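Local coordinates for tyrosinase (Aspergillus oryzae, PDB 6JU8), which probably oxidises L-tyrosine and L-dopa to L-dopaquinone with molecular oxygen at a dinuclear copper centre, a step of melanin biosynthesis, at residues N334-V339 and W373-N378. The protein carries 1 engineered substitution. Sequence-based numbering, arbitrary orientation.
Sequences NVHNWV and WLHHCN. With CU (copper (II) ion), chain D.
A fully extended first torsion (chi1 179°) carries the H375 ring away from its own helix toward V335 and H336. The torsions of H336 and H376 match each other closely and swing each imidazole round so that NE2 points at one copper ion. H336 NE2 and H376 NE2 both bind the copper at 1.9 Å. Between them, H336 NE2 and H376 NE2 are 3.5 Å apart. The two rings meet rim to rim, their planes turned obliquely. A water, 2.3 Å from the copper, is another ligand, and H332, one turn earlier on the helix of H336, supplies the third histidine. Imidazole suits this work because one nitrogen can bind metal while the other is held from behind: H336 ND1 hydrogen-bonds to the carbonyl of M360, which fixes the ring's rotation.

H375 binds no copper here. Its edge is presented to one face of H336 in a T-shaped stack, planes at 84°, with H375 CD2 3.7 Å from H336 NE2. Its own NE2 is satisfied by the carbonyl of H332, tying this second-shell ring to the helix that carries two ligands. V335, buried and branched at CB, lays CB and CG1 against H375 CE1, with CG1 3.4 Å from CE1. The helix axes stay 11.5 Å apart and run roughly antiparallel at 154°, so imidazoles, rather than close backbones, span the gap. Helices 328-340 and 371-389 thus build one three-histidine half of the type 3 dicopper site, the hallmark of the tyrosinase central domain.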
ATOM      1  N   ASN A 334      -2.176   9.676 -20.308  1.00  8.52           N
ATOM      2  CA  ASN A 334      -1.926  10.385 -19.054  1.00  8.66           C
ATOM      3  C   ASN A 334      -2.545   9.616 -17.896  1.00  8.28           C
ATOM      4  O   ASN A 334      -1.916   9.456 -16.837  1.00  9.23           O
ATOM      5  CB  ASN A 334      -2.482  11.804 -19.156  1.00  9.94           C
ATOM      6  CG  ASN A 334      -1.533  12.713 -19.898  1.00  9.87           C
ATOM      7  OD1 ASN A 334      -0.545  13.189 -19.330  1.00 10.16           O
ATOM      8  ND2 ASN A 334      -1.836  12.996 -21.156  1.00 10.99           N
ATOM      9  N   VAL A 335      -3.787   9.143 -18.028  1.00  7.99           N
ATOM     10  CA  VAL A 335      -4.404   8.422 -16.909  1.00  8.48           C
ATOM     11  C   VAL A 335      -3.609   7.170 -16.591  1.00  8.43           C
ATOM     12  O   VAL A 335      -3.380   6.862 -15.412  1.00  8.75           O
ATOM     13  CB  VAL A 335      -5.881   8.118 -17.216  1.00  8.60           C
ATOM     14  CG1 VAL A 335      -6.457   7.264 -16.106  1.00  9.91           C
ATOM     15  CG2 VAL A 335      -6.653   9.420 -17.354  1.00 10.40           C
ATOM     16  N   HIS A 336      -3.114   6.426 -17.592  1.00  9.16           N
ATOM     17  CA  HIS A 336      -2.215   5.300 -17.317  1.00  8.91           C
ATOM     18  C   HIS A 336      -1.034   5.738 -16.446  1.00  8.58           C
ATOM     19  O   HIS A 336      -0.683   5.087 -15.457  1.00  9.00           O
ATOM     20  CB  HIS A 336      -1.663   4.747 -18.629  1.00  8.28           C
ATOM     21  CG  HIS A 336      -2.430   3.632 -19.261  1.00  8.43           C
ATOM     22  ND1 HIS A 336      -2.383   2.342 -18.768  1.00 10.48           N
ATOM     23  CD2 HIS A 336      -3.225   3.577 -20.356  1.00  9.37           C
ATOM     24  CE1 HIS A 336      -3.101   1.544 -19.531  1.00 10.18           C
ATOM     25  NE2 HIS A 336      -3.662   2.266 -20.486  1.00  9.36           N
ATOM     26  N   ASN A 337      -0.398   6.859 -16.822  1.00  8.58           N
ATOM     27  CA  ASN A 337       0.769   7.321 -16.060  1.00  9.09           C
ATOM     28  C   ASN A 337       0.381   7.647 -14.623  1.00  8.32           C
ATOM     29  O   ASN A 337       1.119   7.320 -13.675  1.00  9.58           O
ATOM     30  CB  ASN A 337       1.363   8.567 -16.718  1.00 10.60           C
ATOM     31  CG  ASN A 337       2.107   8.234 -17.997  1.00 10.91           C
ATOM     32  OD1 ASN A 337       2.489   7.095 -18.230  1.00 14.48           O
ATOM     33  ND2 ASN A 337       2.309   9.280 -18.796  1.00 15.39           N
ATOM     34  N   TRP A 338      -0.743   8.339 -14.464  1.00  8.67           N
ATOM     35  CA  TRP A 338      -1.121   8.841 -13.133  1.00  8.85           C
ATOM     36  C   TRP A 338      -1.562   7.712 -12.222  1.00  8.24           C
ATOM     37  O   TRP A 338      -1.388   7.805 -11.013  1.00  9.95           O
ATOM     38  CB  TRP A 338      -2.215   9.919 -13.252  1.00  9.09           C
ATOM     39  CG  TRP A 338      -1.768  11.080 -14.093  1.00  8.52           C
ATOM     40  CD1 TRP A 338      -0.491  11.464 -14.376  1.00 10.45           C
ATOM     41  CD2 TRP A 338      -2.649  11.995 -14.752  1.00  8.22           C
ATOM     42  NE1 TRP A 338      -0.530  12.574 -15.195  1.00 10.81           N
ATOM     43  CE2 TRP A 338      -1.830  12.921 -15.434  1.00  9.78           C
ATOM     44  CE3 TRP A 338      -4.043  12.142 -14.849  1.00  9.66           C
ATOM     45  CZ2 TRP A 338      -2.341  13.973 -16.202  1.00  9.09           C
ATOM     46  CZ3 TRP A 338      -4.535  13.179 -15.606  1.00  9.58           C
ATOM     47  CH2 TRP A 338      -3.701  14.098 -16.273  1.00  9.33           C
ATOM     48  N   VAL A 339      -2.132   6.638 -12.778  1.00  9.41           N
ATOM     49  CA  VAL A 339      -2.523   5.486 -11.951  1.00  9.50           C
ATOM     50  C   VAL A 339      -1.304   4.664 -11.578  1.00  8.90           C
ATOM     51  O   VAL A 339      -1.176   4.226 -10.432  1.00  9.57           O
ATOM     52  CB  VAL A 339      -3.528   4.600 -12.706  1.00  9.56           C
ATOM     53  CG1 VAL A 339      -3.795   3.292 -11.969  1.00 10.71           C
ATOM     54  CG2 VAL A 339      -4.845   5.351 -12.905  1.00 10.72           C
ATOM     55  N   TRP A 373      -8.442  -2.860 -17.025  1.00  8.36           N
ATOM     56  CA  TRP A 373      -9.656  -3.205 -17.747  1.00  8.83           C
ATOM     57  C   TRP A 373     -10.786  -2.241 -17.427  1.00  8.85           C
ATOM     58  O   TRP A 373     -11.642  -1.981 -18.261  1.00  8.64           O
ATOM     59  CB  TRP A 373     -10.036  -4.636 -17.347  1.00  9.00           C
ATOM     60  CG  TRP A 373      -8.888  -5.601 -17.473  1.00  9.06           C
ATOM     61  CD1 TRP A 373      -8.016  -5.983 -16.484  1.00  9.75           C
ATOM     62  CD2 TRP A 373      -8.495  -6.329 -18.651  1.00  9.38           C
ATOM     63  NE1 TRP A 373      -7.097  -6.885 -16.978  1.00 10.57           N
ATOM     64  CE2 TRP A 373      -7.382  -7.118 -18.307  1.00  9.92           C
ATOM     65  CE3 TRP A 373      -8.983  -6.390 -19.974  1.00  9.15           C
ATOM     66  CZ2 TRP A 373      -6.754  -7.956 -19.225  1.00 11.38           C
ATOM     67  CZ3 TRP A 373      -8.350  -7.224 -20.888  1.00 10.49           C
ATOM     68  CH2 TRP A 373      -7.233  -8.006 -20.511  1.00 11.23           C
ATOM     69  N   LEU A 374     -10.781  -1.734 -16.195  1.00  9.09           N
ATOM     70  CA  LEU A 374     -11.793  -0.752 -15.763  1.00  8.68           C
ATOM     71  C   LEU A 374     -11.557   0.601 -16.402  1.00  7.95           C
ATOM     72  O   LEU A 374     -12.506   1.267 -16.832  1.00  8.78           O
ATOM     73  CB  LEU A 374     -11.755  -0.656 -14.238  1.00 10.46           C
ATOM     74  CG  LEU A 374     -11.889  -1.961 -13.459  1.00  9.90           C
ATOM     75  CD1 LEU A 374     -11.819  -1.676 -11.963  1.00 11.94           C
ATOM     76  CD2 LEU A 374     -13.156  -2.735 -13.806  1.00 12.43           C
ATOM     77  N   HIS A 375     -10.285   0.964 -16.517  1.00  7.91           N
ATOM     78  CA  HIS A 375      -9.901   2.144 -17.304  1.00  8.41           C
ATOM     79  C   HIS A 375     -10.353   1.989 -18.748  1.00  8.14           C
ATOM     80  O   HIS A 375     -11.007   2.874 -19.329  1.00  8.46           O
ATOM     81  CB  HIS A 375      -8.379   2.308 -17.212  1.00  8.45           C
ATOM     82  CG  HIS A 375      -7.828   3.453 -17.988  1.00  8.06           C
ATOM     83  ND1 HIS A 375      -8.410   4.701 -18.006  1.00  9.08           N
ATOM     84  CD2 HIS A 375      -6.680   3.522 -18.730  1.00  9.62           C
ATOM     85  CE1 HIS A 375      -7.647   5.488 -18.762  1.00  9.29           C
ATOM     86  NE2 HIS A 375      -6.595   4.812 -19.220  1.00  9.85           N
ATOM     87  N   HIS A 376      -9.990   0.847 -19.375  1.00  8.69           N
ATOM     88  CA  HIS A 376     -10.383   0.691 -20.772  1.00  8.06           C
ATOM     89  C   HIS A 376     -11.881   0.543 -20.941  1.00  8.52           C
ATOM     90  O   HIS A 376     -12.406   0.917 -21.992  1.00  8.92           O
ATOM     91  CB  HIS A 376      -9.616  -0.489 -21.406  1.00  9.48           C
ATOM     92  CG  HIS A 376      -8.333   0.076 -21.980  1.00  8.95           C
ATOM     93  ND1 HIS A 376      -8.351   0.796 -23.156  1.00  9.59           N
ATOM     94  CD2 HIS A 376      -7.080   0.177 -21.489  1.00 10.31           C
ATOM     95  CE1 HIS A 376      -7.136   1.258 -23.394  1.00  9.66           C
ATOM     96  NE2 HIS A 376      -6.322   0.894 -22.384  1.00 10.27           N
ATOM     97  N   CYS A 377     -12.604   0.073 -19.936  1.00  8.34           N
ATOM     98  CA  CYS A 377     -14.052   0.081 -20.024  1.00  8.53           C
ATOM     99  C   CYS A 377     -14.568   1.513 -20.110  1.00  7.94           C
ATOM    100  O   CYS A 377     -15.443   1.820 -20.957  1.00  8.96           O
ATOM    101  CB  CYS A 377     -14.630  -0.754 -18.862  1.00  9.88           C
ATOM    102  SG  CYS A 377     -16.407  -1.016 -19.164  1.00 10.56           S
ATOM    103  N   ASN A 378     -13.990   2.450 -19.350  1.00  7.82           N
ATOM    104  CA  ASN A 378     -14.396   3.844 -19.523  1.00  8.06           C
ATOM    105  C   ASN A 378     -13.903   4.439 -20.835  1.00  8.71           C
ATOM    106  O   ASN A 378     -14.609   5.266 -21.426  1.00  8.88           O
ATOM    107  CB  ASN A 378     -13.919   4.748 -18.368  1.00  8.90           C
ATOM    108  CG  ASN A 378     -14.717   6.042 -18.363  1.00  8.54           C
ATOM    109  OD1 ASN A 378     -15.955   6.007 -18.486  1.00 10.23           O
ATOM    110  ND2 ASN A 378     -14.063   7.185 -18.248  1.00  9.36           N
TER
HETATM  111 CU    CU D 502      -4.656   1.595 -21.951  0.53 10.87          CU
HETATM  112  O   HOH W   1      -3.552   0.324 -23.476  1.00 22.12           O